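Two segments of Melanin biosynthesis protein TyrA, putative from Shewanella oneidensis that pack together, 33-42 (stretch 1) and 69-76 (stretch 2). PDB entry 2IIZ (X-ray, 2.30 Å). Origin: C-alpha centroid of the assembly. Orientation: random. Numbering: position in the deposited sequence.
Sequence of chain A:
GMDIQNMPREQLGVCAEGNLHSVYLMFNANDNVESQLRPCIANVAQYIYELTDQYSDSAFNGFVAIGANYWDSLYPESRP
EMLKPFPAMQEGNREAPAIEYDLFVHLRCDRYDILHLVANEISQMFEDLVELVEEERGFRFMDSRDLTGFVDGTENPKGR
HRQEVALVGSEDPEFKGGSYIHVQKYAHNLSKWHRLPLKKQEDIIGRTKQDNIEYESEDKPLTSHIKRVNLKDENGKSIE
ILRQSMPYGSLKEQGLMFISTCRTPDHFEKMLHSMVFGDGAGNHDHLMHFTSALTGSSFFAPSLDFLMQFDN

Stretch 1, residues 33-42: VESQLRPCIA
Stretch 2, residues 69-76: NYWDSLYP

Leu-74 is the apolar centre of the contact. Its side chain sits as a knob among Glu-34, Leu-37, Arg-38 and Ile-41. Its chi1 lies between wells at -99° and its chi2 is t. Its CA-to-CB bond points sideways, but the end of the side chain comes nearer to stretch 1. Leu-74 CD1 is 3.6 Å from Ile-41 CD1, and Leu-74 CD2 is 4.2 Å from Leu-37 CB. Leu-37 (chi1 t, chi2 p) and Ile-41 (chi1 m, chi2 t) both point toward stretch 2. They lie one helical turn apart, so both can line the same hole.

Stretch 1 is helical from Glu-34 to Ala-42, with Val-33 as N-cap. The helix kinks at Pro-39, whose N has no hydrogen to bond to the preceding turn. Arg-38 N to Glu-34 O (3.3 Å) and Ile-41 N to Leu-37 O (2.7 Å) hold its turns. Stretch 2 has a short helix, Trp-71 to Leu-74. Tyr-75 then leaves helical geometry at phi/psi -129/64, although its N still bonds Trp-71 O at 2.6 Å. The closest register is Glu-34 with Leu-74, CA to CA 5.4 Å.

Two tyrosines extend the packing. Tyr-70 (chi1 t, chi2 62°) brings OH to 4.0 Å from Leu-37 CD2 and 3.2 Å from Glu-34 CG. Tyr-75 (chi1 m, chi2 -71°) places CE1 3.5 Å from Arg-38 CG. Both hydroxyls are buried without a polar partner.

At the polar edge, Arg-38 (t, t, m, chi4 123°) donates NE to Leu-74 O at 2.9 Å and 147°. The carbonyl lies near the guanidinium plane, as suits an N-H donor. Glu-34 (m, p, chi3 -20°) sets CG 3.4 Å from Ser-73 O and OE2 3.8 Å from Ser-73 CB, in contact without a hydrogen bond.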

# COMPACT_ATOMS: atom_id res chain seq x y z
N VAL A 33 -2.34 29.21 12.15
CA VAL A 33 -3.32 28.24 12.67
C VAL A 33 -2.88 27.61 14.00
O VAL A 33 -3.49 26.67 14.49
CB VAL A 33 -3.58 27.09 11.65
CG1 VAL A 33 -4.92 26.42 11.92
CG2 VAL A 33 -3.58 27.60 10.23
N GLU A 34 -1.81 28.12 14.59
CA GLU A 34 -1.14 27.44 15.70
C GLU A 34 -2.00 27.40 16.96
O GLU A 34 -1.95 26.46 17.75
CB GLU A 34 0.22 28.10 15.97
CG GLU A 34 1.13 28.13 14.74
CD GLU A 34 0.96 29.39 13.89
OE1 GLU A 34 -0.09 30.05 14.01
OE2 GLU A 34 1.88 29.71 13.09
N SER A 35 -2.81 28.44 17.15
CA SER A 35 -3.75 28.49 18.26
C SER A 35 -4.76 27.33 18.24
O SER A 35 -5.20 26.85 19.29
CB SER A 35 -4.49 29.82 18.23
OG SER A 35 -5.38 29.89 19.31
N GLN A 36 -5.13 26.89 17.04
CA GLN A 36 -6.17 25.88 16.85
C GLN A 36 -5.56 24.47 16.73
O GLN A 36 -6.20 23.48 17.06
CB GLN A 36 -6.98 26.22 15.59
CG GLN A 36 -7.42 27.68 15.50
CD GLN A 36 -8.10 28.01 14.17
OE1 GLN A 36 -7.65 28.90 13.43
NE2 GLN A 36 -9.18 27.29 13.87
N LEU A 37 -4.33 24.40 16.25
CA LEU A 37 -3.67 23.13 16.01
C LEU A 37 -3.19 22.47 17.29
O LEU A 37 -3.37 21.28 17.50
CB LEU A 37 -2.49 23.35 15.07
CG LEU A 37 -1.87 22.10 14.46
CD1 LEU A 37 -2.92 21.12 13.92
CD2 LEU A 37 -0.91 22.54 13.36
N ARG A 38 -2.56 23.28 18.14
CA ARG A 38 -1.98 22.83 19.40
C ARG A 38 -2.92 21.92 20.25
O ARG A 38 -2.51 20.83 20.65
CB ARG A 38 -1.53 24.06 20.19
CG ARG A 38 -0.35 23.85 21.09
CD ARG A 38 -0.09 25.13 21.89
NE ARG A 38 0.19 26.28 21.02
CZ ARG A 38 -0.48 27.44 21.01
NH1 ARG A 38 -1.53 27.68 21.82
NH2 ARG A 38 -0.10 28.39 20.16
N PRO A 39 -4.17 22.36 20.51
CA PRO A 39 -5.11 21.44 21.17
C PRO A 39 -5.58 20.28 20.28
O PRO A 39 -5.88 19.21 20.79
CB PRO A 39 -6.29 22.34 21.52
CG PRO A 39 -6.23 23.45 20.55
CD PRO A 39 -4.78 23.67 20.26
N CYS A 40 -5.66 20.50 18.98
CA CYS A 40 -6.09 19.44 18.05
C CYS A 40 -5.04 18.31 18.00
O CYS A 40 -5.37 17.12 17.94
CB CYS A 40 -6.34 20.03 16.66
SG CYS A 40 -6.35 18.84 15.30
N ILE A 41 -3.77 18.70 18.02
CA ILE A 41 -2.66 17.76 18.18
C ILE A 41 -2.77 16.98 19.49
O ILE A 41 -2.40 15.81 19.55
CB ILE A 41 -1.32 18.51 18.15
CG1 ILE A 41 -0.97 18.88 16.71
CG2 ILE A 41 -0.20 17.67 18.76
CD1 ILE A 41 0.23 19.77 16.57
N ALA A 42 -3.27 17.62 20.54
CA ALA A 42 -3.48 16.94 21.83
C ALA A 42 -4.47 15.78 21.68
O ALA A 42 -4.21 14.67 22.15
CB ALA A 42 -3.98 17.91 22.89
N ASN A 69 11.74 22.86 12.31
CA ASN A 69 11.55 24.23 11.80
C ASN A 69 10.17 24.84 12.10
O ASN A 69 9.91 25.99 11.76
CB ASN A 69 11.84 24.26 10.29
CG ASN A 69 13.32 24.35 9.97
OD1 ASN A 69 14.16 24.34 10.88
ND2 ASN A 69 13.65 24.44 8.69
N TYR A 70 9.29 24.07 12.73
CA TYR A 70 7.96 24.55 13.09
C TYR A 70 7.71 24.56 14.60
O TYR A 70 6.73 25.14 15.05
CB TYR A 70 6.93 23.66 12.43
CG TYR A 70 5.52 24.17 12.54
CD1 TYR A 70 5.16 25.39 11.98
CD2 TYR A 70 4.55 23.42 13.19
CE1 TYR A 70 3.87 25.86 12.08
CE2 TYR A 70 3.25 23.88 13.29
CZ TYR A 70 2.91 25.10 12.73
OH TYR A 70 1.63 25.56 12.83
N TRP A 71 8.59 23.92 15.37
CA TRP A 71 8.43 23.87 16.83
C TRP A 71 8.07 25.24 17.39
O TRP A 71 7.13 25.37 18.17
CB TRP A 71 9.70 23.35 17.53
CG TRP A 71 9.49 23.21 19.01
CD1 TRP A 71 9.76 24.15 19.98
CD2 TRP A 71 8.96 22.07 19.69
NE1 TRP A 71 9.43 23.65 21.21
CE2 TRP A 71 8.94 22.38 21.06
CE3 TRP A 71 8.51 20.81 19.27
CZ2 TRP A 71 8.47 21.47 22.02
CZ3 TRP A 71 8.04 19.90 20.23
CH2 TRP A 71 8.04 20.25 21.58
N ASP A 72 8.82 26.27 16.99
CA ASP A 72 8.69 27.61 17.59
C ASP A 72 7.46 28.43 17.18
O ASP A 72 7.15 29.43 17.81
CB ASP A 72 9.97 28.40 17.35
CG ASP A 72 11.13 27.84 18.12
OD1 ASP A 72 10.89 27.22 19.18
OD2 ASP A 72 12.28 28.02 17.68
N SER A 73 6.76 28.00 16.14
CA SER A 73 5.46 28.56 15.80
C SER A 73 4.40 27.97 16.73
O SER A 73 3.50 28.67 17.18
CB SER A 73 5.13 28.25 14.34
OG SER A 73 6.14 28.75 13.48
N LEU A 74 4.52 26.67 17.00
CA LEU A 74 3.59 25.94 17.86
C LEU A 74 3.88 26.03 19.34
O LEU A 74 2.96 26.15 20.13
CB LEU A 74 3.60 24.45 17.52
CG LEU A 74 2.51 23.86 16.62
CD1 LEU A 74 2.68 22.34 16.61
CD2 LEU A 74 1.11 24.24 17.07
N TYR A 75 5.16 25.97 19.71
CA TYR A 75 5.55 25.92 21.13
C TYR A 75 6.62 26.97 21.47
O TYR A 75 7.75 26.64 21.86
CB TYR A 75 6.00 24.51 21.51
CG TYR A 75 4.91 23.47 21.28
CD1 TYR A 75 3.77 23.42 22.08
CD2 TYR A 75 5.01 22.53 20.25
CE1 TYR A 75 2.78 22.46 21.86
CE2 TYR A 75 4.01 21.57 20.03
CZ TYR A 75 2.90 21.54 20.83
OH TYR A 75 1.93 20.60 20.62
N PRO A 76 6.27 28.26 21.34
CA PRO A 76 7.24 29.35 21.43
C PRO A 76 7.88 29.58 22.82
O PRO A 76 8.98 30.16 22.89
CB PRO A 76 6.43 30.58 21.01
CG PRO A 76 5.00 30.22 21.27
CD PRO A 76 4.90 28.74 21.08